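Local structure of annexin A8 (Homo sapiens, 1W3W) at residues Leu155-Val160 with Asp197-Ile202; Leu159-Gln164 with Ile204-Ser209. The protein binds calcium and acidic phospholipids as a member of the annexin family, and acts as an indirect inhibitor of the thromboplastin-specific complex in blood coagulation. One frame throughout, in Å; residues are numbered along the deposited sequence.

Contact 1 of 2, residues Leu155-Val160 with Asp197-Ile202; sequences LERILV and DEMKFI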
ATOM      1  N   LEU A 155      -2.429   4.242  18.824  1.00 27.56           N
ATOM      2  CA  LEU A 155      -2.207   4.229  17.380  1.00 27.07           C
ATOM      3  C   LEU A 155      -0.798   4.715  17.092  1.00 26.72           C
ATOM      4  O   LEU A 155      -0.072   4.078  16.350  1.00 26.05           O
ATOM      5  CB  LEU A 155      -3.207   5.115  16.646  1.00 27.34           C
ATOM      6  CG  LEU A 155      -2.961   5.171  15.132  1.00 27.69           C
ATOM      7  CD1 LEU A 155      -3.304   3.837  14.496  1.00 27.68           C
ATOM      8  CD2 LEU A 155      -3.749   6.288  14.501  1.00 28.74           C
ATOM      9  N   GLU A 156      -0.427   5.841  17.703  1.00 26.16           N
ATOM     10  CA  GLU A 156       0.919   6.394  17.599  1.00 26.23           C
ATOM     11  C   GLU A 156       2.002   5.399  17.978  1.00 25.78           C
ATOM     12  O   GLU A 156       3.035   5.313  17.308  1.00 25.53           O
ATOM     13  CB  GLU A 156       1.054   7.628  18.490  1.00 26.79           C
ATOM     14  CG  GLU A 156       2.320   8.433  18.252  1.00 28.37           C
ATOM     15  CD  GLU A 156       3.520   7.942  19.036  1.00 32.33           C
ATOM     16  OE1 GLU A 156       3.366   7.299  20.092  1.00 36.05           O
ATOM     17  OE2 GLU A 156       4.647   8.201  18.590  1.00 37.01           O
ATOM     18  N   ARG A 157       1.767   4.668  19.065  1.00 25.06           N
ATOM     19  CA  ARG A 157       2.711   3.681  19.554  1.00 25.04           C
ATOM     20  C   ARG A 157       2.925   2.532  18.567  1.00 23.41           C
ATOM     21  O   ARG A 157       4.057   2.155  18.312  1.00 22.16           O
ATOM     22  CB  ARG A 157       2.250   3.128  20.910  1.00 26.03           C
ATOM     23  CG  ARG A 157       2.200   4.197  22.028  1.00 29.50           C
ATOM     24  CD  ARG A 157       3.537   4.451  22.715  1.00 35.35           C
ATOM     25  NE  ARG A 157       3.443   4.236  24.164  1.00 40.14           N
ATOM     26  CZ  ARG A 157       4.250   4.773  25.083  1.00 43.73           C
ATOM     27  NH1 ARG A 157       5.257   5.582  24.741  1.00 45.08           N
ATOM     28  NH2 ARG A 157       4.048   4.493  26.368  1.00 45.54           N
ATOM     29  N   ILE A 158       1.848   1.960  18.023  1.00 22.14           N
ATOM     30  CA  ILE A 158       2.017   0.859  17.066  1.00 21.69           C
ATOM     31  C   ILE A 158       2.670   1.322  15.752  1.00 21.02           C
ATOM     32  O   ILE A 158       3.494   0.613  15.192  1.00 20.94           O
ATOM     33  CB  ILE A 158       0.698   0.078  16.809  1.00 21.67           C
ATOM     34  CG1 ILE A 158       1.008  -1.237  16.086  1.00 21.95           C
ATOM     35  CG2 ILE A 158      -0.306   0.892  16.017  1.00 21.69           C
ATOM     36  CD1 ILE A 158      -0.194  -2.139  15.959  1.00 24.10           C
ATOM     37  N   LEU A 159       2.316   2.507  15.273  1.00 20.67           N
ATOM     38  CA  LEU A 159       2.870   3.011  14.021  1.00 20.68           C
ATOM     39  C   LEU A 159       4.365   3.269  14.153  1.00 21.28           C
ATOM     40  O   LEU A 159       5.152   2.863  13.299  1.00 20.90           O
ATOM     41  CB  LEU A 159       2.135   4.271  13.570  1.00 20.93           C
ATOM     42  CG  LEU A 159       0.660   4.078  13.202  1.00 20.65           C
ATOM     43  CD1 LEU A 159       0.034   5.384  12.831  1.00 21.07           C
ATOM     44  CD2 LEU A 159       0.473   3.056  12.080  1.00 21.67           C
ATOM     45  N   VAL A 160       4.756   3.931  15.238  1.00 21.65           N
ATOM     46  CA  VAL A 160       6.165   4.158  15.522  1.00 23.04           C
ATOM     47  C   VAL A 160       6.941   2.842  15.679  1.00 23.55           C
ATOM     48  O   VAL A 160       8.068   2.712  15.199  1.00 24.04           O
ATOM     49  CB  VAL A 160       6.323   5.071  16.778  1.00 23.45           C
ATOM     50  CG1 VAL A 160       7.660   4.856  17.466  1.00 24.44           C
ATOM     51  CG2 VAL A 160       6.163   6.518  16.361  1.00 24.29           C
ATOM     52  N   ASP A 197      -4.929  -4.428  28.039  1.00 51.10           N
ATOM     53  CA  ASP A 197      -3.530  -4.006  28.042  1.00 49.87           C
ATOM     54  C   ASP A 197      -3.038  -3.934  26.599  1.00 48.41           C
ATOM     55  O   ASP A 197      -2.407  -4.867  26.084  1.00 48.02           O
ATOM     56  CB  ASP A 197      -2.670  -4.967  28.865  1.00 49.92           C
ATOM     57  CG  ASP A 197      -1.274  -4.431  29.125  1.00 50.50           C
ATOM     58  OD1 ASP A 197      -0.833  -3.489  28.423  1.00 50.75           O
ATOM     59  OD2 ASP A 197      -0.541  -4.901  30.018  1.00 51.69           O
ATOM     60  N   GLU A 198      -3.325  -2.797  25.971  1.00 46.72           N
ATOM     61  CA  GLU A 198      -3.078  -2.603  24.545  1.00 45.52           C
ATOM     62  C   GLU A 198      -1.587  -2.733  24.229  1.00 43.64           C
ATOM     63  O   GLU A 198      -1.230  -3.272  23.189  1.00 43.31           O
ATOM     64  CB  GLU A 198      -3.599  -1.235  24.057  1.00 45.81           C
ATOM     65  CG  GLU A 198      -4.958  -0.776  24.600  1.00 47.76           C
ATOM     66  CD  GLU A 198      -6.140  -1.418  23.902  1.00 50.11           C
ATOM     67  OE1 GLU A 198      -6.073  -2.632  23.599  1.00 52.35           O
ATOM     68  OE2 GLU A 198      -7.146  -0.705  23.663  1.00 52.23           O
ATOM     69  N   MET A 199      -0.728  -2.258  25.130  1.00 41.57           N
ATOM     70  CA  MET A 199       0.722  -2.268  24.902  1.00 40.27           C
ATOM     71  C   MET A 199       1.300  -3.667  24.741  1.00 38.40           C
ATOM     72  O   MET A 199       2.305  -3.842  24.062  1.00 37.57           O
ATOM     73  CB  MET A 199       1.470  -1.542  26.029  1.00 40.47           C
ATOM     74  CG  MET A 199       1.534  -0.029  25.864  1.00 42.09           C
ATOM     75  SD  MET A 199       2.127   0.540  24.229  1.00 45.91           S
ATOM     76  CE  MET A 199       3.737  -0.231  24.158  1.00 44.71           C
ATOM     77  N   LYS A 200       0.673  -4.653  25.377  1.00 36.63           N
ATOM     78  CA  LYS A 200       1.115  -6.035  25.256  1.00 35.64           C
ATOM     79  C   LYS A 200       0.815  -6.581  23.859  1.00 34.01           C
ATOM     80  O   LYS A 200       1.669  -7.218  23.244  1.00 33.31           O
ATOM     81  CB  LYS A 200       0.476  -6.918  26.332  1.00 35.94           C
ATOM     82  CG  LYS A 200       1.317  -8.134  26.686  1.00 37.28           C
ATOM     83  CD  LYS A 200       2.610  -7.752  27.436  1.00 39.33           C
ATOM     84  CE  LYS A 200       3.875  -7.843  26.552  1.00 40.68           C
ATOM     85  NZ  LYS A 200       4.932  -8.726  27.155  1.00 41.20           N
ATOM     86  N   PHE A 201      -0.398  -6.325  23.373  1.00 32.47           N
ATOM     87  CA  PHE A 201      -0.742  -6.618  21.988  1.00 31.51           C
ATOM     88  C   PHE A 201       0.212  -5.935  21.022  1.00 30.39           C
ATOM     89  O   PHE A 201       0.717  -6.567  20.091  1.00 29.53           O
ATOM     90  CB  PHE A 201      -2.171  -6.169  21.669  1.00 31.94           C
ATOM     91  CG  PHE A 201      -3.211  -7.193  21.980  1.00 32.20           C
ATOM     92  CD1 PHE A 201      -3.702  -8.024  20.984  1.00 32.97           C
ATOM     93  CD2 PHE A 201      -3.714  -7.319  23.265  1.00 33.42           C
ATOM     94  CE1 PHE A 201      -4.675  -8.977  21.267  1.00 33.33           C
ATOM     95  CE2 PHE A 201      -4.692  -8.267  23.557  1.00 33.46           C
ATOM     96  CZ  PHE A 201      -5.168  -9.097  22.559  1.00 33.53           C
ATOM     97  N   ILE A 202       0.469  -4.648  21.247  1.00 29.01           N
ATOM     98  CA  ILE A 202       1.238  -3.844  20.296  1.00 28.27           C
ATOM     99  C   ILE A 202       2.665  -4.352  20.173  1.00 27.44           C
ATOM    100  O   ILE A 202       3.182  -4.523  19.064  1.00 26.38           O
ATOM    101  CB  ILE A 202       1.214  -2.341  20.685  1.00 28.53           C
ATOM    102  CG1 ILE A 202      -0.179  -1.765  20.439  1.00 28.75           C
ATOM    103  CG2 ILE A 202       2.259  -1.548  19.894  1.00 29.05           C
ATOM    104  CD1 ILE A 202      -0.392  -0.379  21.051  1.00 30.31           C
TER

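Contact 2 of 2, residues Leu159-Gln164 with Ile204-Ser209; sequences LVCLLQ and ILCTRS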
ATOM      1  N   LEU A 159       2.316   2.507  15.273  1.00 20.67           N
ATOM      2  CA  LEU A 159       2.870   3.011  14.021  1.00 20.68           C
ATOM      3  C   LEU A 159       4.365   3.269  14.153  1.00 21.28           C
ATOM      4  O   LEU A 159       5.152   2.863  13.299  1.00 20.90           O
ATOM      5  CB  LEU A 159       2.135   4.271  13.570  1.00 20.93           C
ATOM      6  CG  LEU A 159       0.660   4.078  13.202  1.00 20.65           C
ATOM      7  CD1 LEU A 159       0.034   5.384  12.831  1.00 21.07           C
ATOM      8  CD2 LEU A 159       0.473   3.056  12.080  1.00 21.67           C
ATOM      9  N   VAL A 160       4.756   3.931  15.238  1.00 21.65           N
ATOM     10  CA  VAL A 160       6.165   4.158  15.522  1.00 23.04           C
ATOM     11  C   VAL A 160       6.941   2.842  15.679  1.00 23.55           C
ATOM     12  O   VAL A 160       8.068   2.712  15.199  1.00 24.04           O
ATOM     13  CB  VAL A 160       6.323   5.071  16.778  1.00 23.45           C
ATOM     14  CG1 VAL A 160       7.660   4.856  17.466  1.00 24.44           C
ATOM     15  CG2 VAL A 160       6.163   6.518  16.361  1.00 24.29           C
ATOM     16  N   CYS A 161       6.331   1.866  16.330  1.00 24.85           N
ATOM     17  CA  CYS A 161       6.949   0.552  16.489  1.00 26.37           C
ATOM     18  C   CYS A 161       7.169  -0.150  15.149  1.00 26.45           C
ATOM     19  O   CYS A 161       8.206  -0.768  14.949  1.00 26.15           O
ATOM     20  CB  CYS A 161       6.104  -0.323  17.407  1.00 26.92           C
ATOM     21  SG  CYS A 161       6.888  -1.906  17.802  1.00 31.72           S
ATOM     22  N   LEU A 162       6.218  -0.035  14.225  1.00 26.89           N
ATOM     23  CA  LEU A 162       6.358  -0.665  12.905  1.00 27.83           C
ATOM     24  C   LEU A 162       7.551  -0.102  12.124  1.00 29.60           C
ATOM     25  O   LEU A 162       8.152  -0.808  11.312  1.00 29.68           O
ATOM     26  CB  LEU A 162       5.063  -0.538  12.092  1.00 27.08           C
ATOM     27  CG  LEU A 162       3.905  -1.407  12.598  1.00 25.93           C
ATOM     28  CD1 LEU A 162       2.608  -1.067  11.887  1.00 24.54           C
ATOM     29  CD2 LEU A 162       4.206  -2.871  12.450  1.00 26.43           C
ATOM     30  N   LEU A 163       7.890   1.162  12.377  1.00 31.74           N
ATOM     31  CA  LEU A 163       9.045   1.813  11.760  1.00 33.66           C
ATOM     32  C   LEU A 163      10.352   1.518  12.476  1.00 35.71           C
ATOM     33  O   LEU A 163      11.415   1.541  11.858  1.00 36.27           O
ATOM     34  CB  LEU A 163       8.884   3.332  11.794  1.00 33.62           C
ATOM     35  CG  LEU A 163       7.827   4.014  10.945  1.00 34.00           C
ATOM     36  CD1 LEU A 163       7.805   5.502  11.307  1.00 34.04           C
ATOM     37  CD2 LEU A 163       8.110   3.799   9.455  1.00 33.86           C
ATOM     38  N   GLN A 164      10.264   1.302  13.785  1.00 38.03           N
ATOM     39  CA  GLN A 164      11.426   1.263  14.676  0.90 39.79           C
ATOM     40  C   GLN A 164      11.956  -0.146  14.652  0.70 41.13           C
ATOM     41  O   GLN A 164      11.712  -0.928  15.577  0.70 41.42           O
ATOM     42  CB  GLN A 164      11.033   1.668  16.108  0.80 39.60           C
ATOM     43  CG  GLN A 164      10.893   3.178  16.312  0.70 40.64           C
ATOM     44  CD  GLN A 164      12.168   3.823  16.822  0.70 41.75           C
ATOM     45  OE1 GLN A 164      13.264   3.362  16.504  0.70 43.00           O
ATOM     46  NE2 GLN A 164      12.030   4.883  17.617  0.70 42.16           N
ATOM     47  N   ILE A 204       4.043  -7.353  20.933  1.00 24.20           N
ATOM     48  CA  ILE A 204       4.171  -8.667  20.321  1.00 24.26           C
ATOM     49  C   ILE A 204       3.857  -8.607  18.811  1.00 24.24           C
ATOM     50  O   ILE A 204       4.601  -9.156  17.993  1.00 23.05           O
ATOM     51  CB  ILE A 204       3.271  -9.682  21.069  1.00 24.22           C
ATOM     52  CG1 ILE A 204       3.888  -9.990  22.441  1.00 24.27           C
ATOM     53  CG2 ILE A 204       3.073 -10.957  20.265  1.00 24.23           C
ATOM     54  CD1 ILE A 204       2.908 -10.542  23.456  1.00 25.24           C
ATOM     55  N   LEU A 205       2.769  -7.935  18.449  1.00 24.38           N
ATOM     56  CA  LEU A 205       2.377  -7.812  17.043  1.00 25.46           C
ATOM     57  C   LEU A 205       3.419  -7.042  16.208  1.00 25.83           C
ATOM     58  O   LEU A 205       3.594  -7.336  15.041  1.00 25.59           O
ATOM     59  CB  LEU A 205       0.984  -7.157  16.911  1.00 25.41           C
ATOM     60  CG  LEU A 205      -0.251  -8.021  16.609  1.00 27.77           C
ATOM     61  CD1 LEU A 205      -0.214  -9.448  17.126  1.00 28.57           C
ATOM     62  CD2 LEU A 205      -1.498  -7.304  17.123  1.00 28.98           C
ATOM     63  N   CYS A 206       4.137  -6.098  16.811  1.00 27.37           N
ATOM     64  CA  CYS A 206       5.061  -5.248  16.053  1.00 28.77           C
ATOM     65  C   CYS A 206       6.543  -5.676  16.096  1.00 28.67           C
ATOM     66  O   CYS A 206       7.260  -5.441  15.134  1.00 29.25           O
ATOM     67  CB  CYS A 206       4.861  -3.754  16.402  1.00 29.35           C
ATOM     68  SG  CYS A 206       5.319  -3.179  18.066  1.00 35.19           S
ATOM     69  N   THR A 207       6.993  -6.357  17.151  1.00 28.33           N
ATOM     70  CA  THR A 207       8.415  -6.753  17.259  1.00 28.16           C
ATOM     71  C   THR A 207       8.738  -8.197  16.848  1.00 27.51           C
ATOM     72  O   THR A 207       9.893  -8.509  16.582  1.00 28.46           O
ATOM     73  CB  THR A 207       8.963  -6.502  18.690  1.00 28.07           C
ATOM     74  OG1 THR A 207       8.255  -7.306  19.639  1.00 27.86           O
ATOM     75  CG2 THR A 207       8.697  -5.069  19.129  1.00 29.03           C
ATOM     76  N   ARG A 208       7.747  -9.078  16.794  1.00 26.48           N
ATOM     77  CA  ARG A 208       8.001 -10.476  16.421  1.00 25.68           C
ATOM     78  C   ARG A 208       7.974 -10.665  14.922  1.00 25.13           C
ATOM     79  O   ARG A 208       7.303  -9.941  14.211  1.00 25.02           O
ATOM     80  CB  ARG A 208       6.965 -11.404  17.054  1.00 25.40           C
ATOM     81  CG  ARG A 208       6.932 -11.321  18.551  1.00 25.33           C
ATOM     82  CD  ARG A 208       8.211 -11.771  19.219  1.00 26.21           C
ATOM     83  NE  ARG A 208       7.989 -11.869  20.653  1.00 28.38           N
ATOM     84  CZ  ARG A 208       8.587 -11.127  21.588  1.00 32.60           C
ATOM     85  NH1 ARG A 208       9.529 -10.232  21.282  1.00 34.18           N
ATOM     86  NH2 ARG A 208       8.259 -11.314  22.862  1.00 30.95           N
ATOM     87  N   SER A 209       8.687 -11.670  14.446  1.00 25.01           N
ATOM     88  CA  SER A 209       8.673 -12.007  13.037  1.00 24.96           C
ATOM     89  C   SER A 209       7.339 -12.609  12.617  1.00 24.45           C
ATOM     90  O   SER A 209       6.597 -13.118  13.454  1.00 23.60           O
ATOM     91  CB  SER A 209       9.792 -13.001  12.738  1.00 25.19           C
ATOM     92  OG  SER A 209       9.536 -14.262  13.323  1.00 26.52           O
TER

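Contact 1 of 2, residues Leu155-Val160 with Asp197-Ile202
Ile-158 and Ile-202 meet where helix 153-163, in the predicted second annexin repeat, packs beside helix 198-207, in the predicted third. The two helix segments run almost parallel, with an angle of 18° between their directions. Their axes come within 10.3 Å. The central pair is also the closest backbone pair, with Ile-158 CA and Ile-202 CA 5.8 Å apart. Ile-202 points toward the partner helix. Its CG2 methyl does most of the touching. Because CG1 is anti to the carbonyl carbon (chi1 -71°), CG2 lies anti to the backbone N and extends to the neighbouring helix. It rests against the main chain of Ile-158, 3.7 Å from Ile-158 CA. The same methyl lies 3.8 Å from Ile-158 CB. Ile-158 itself is turned to the side, and meets the methyl with CA, CB and, a little farther off, CG1.

Annexin repeats are compact bundles of short helices, and here one helix from each of two successive repeats forms the seam. On one flank, Ile-202 touches Met-244 of helix 238-252. Leu-155 and Leu-159 turn away from the seam and pack on helix 113-122. Phe-201 packs on Leu-186 of helix 176-191.

The other flank is more exposed. Arg-157 points toward helix 198-207, and its CB lies 4.4 Å from Ile-202 CD1. Further out, Arg-157 NE comes 3.9 Å from Met-199 SD, and the two side chains cross at about a right angle. The guanidinium is met obliquely by the sulfur. Bends at chi2 and chi3 in the Met-199 chain carry its end nearer to Arg-157.

Contact 2 of 2, residues Leu159-Gln164 with Ile204-Ser209
Cys-161 SG and Cys-206 SG are joined through unlike first torsions. In Cys-161 the sulfur is anti to the backbone N (chi1 -174°). In Cys-206 it lies between the backbone N and the carbonyl carbon (chi1 68°). Both residues point toward the opposite segment. The sulfurs form a disulfide of 2.0 Å from Cys-161 SG to Cys-206 SG. Its torsion about the S-S bond is 84°, a right-handed turn close to the relaxed value near 90°.

Two smaller contacts border the bridge. Leu-162 CD2 approaches Cys-206 CB at 4.1 Å, which places one methyl of Leu-162 beside the Cys-206 half of the cystine. Thr-207 CG2 lies 3.9 Å from Cys-161 SG. The hydroxyl of Thr-207 is used differently: OG1 is hydrogen-bonded to the carbonyl oxygen of Thr-203 in the same helix. The carbonyl oxygen of Cys-206 is hydrogen-bonded to Ser-166 OG, in the chain that follows helix 153-163.

The disulfide is a covalent link between the predicted second and third annexin repeats, near the C-terminal ends of both helices. Leu-159 and Leu-163 of helix 153-163 pack on helices 113-122 and 143-150. On the side of helix 198-207, Ile-204 packs on helix 176-191, and Arg-208, just past the helix, forms a salt bridge to Asp-182 of helix 176-191.

Overall arrangement
Contacts 1 and 2 are successive parts of one seam between helices 153-163 and 198-207, their centres about 8 Å apart. They share Leu-159 and Val-160 in sequence. Each is partly buried, and both lie away from the calcium site. Contact 1, nearer the helix starts, depends on van der Waals packing and has an exposed arginine at its margin. Contact 2, at the C-terminal ends of both helices, is covalent, with less surface buried between its segments, and none of its touching residues is fully exposed. The centre of contact 2 is about 17 Å from the centre of the chain. The centre of contact 1 is about 21 Å from the centre of the chain.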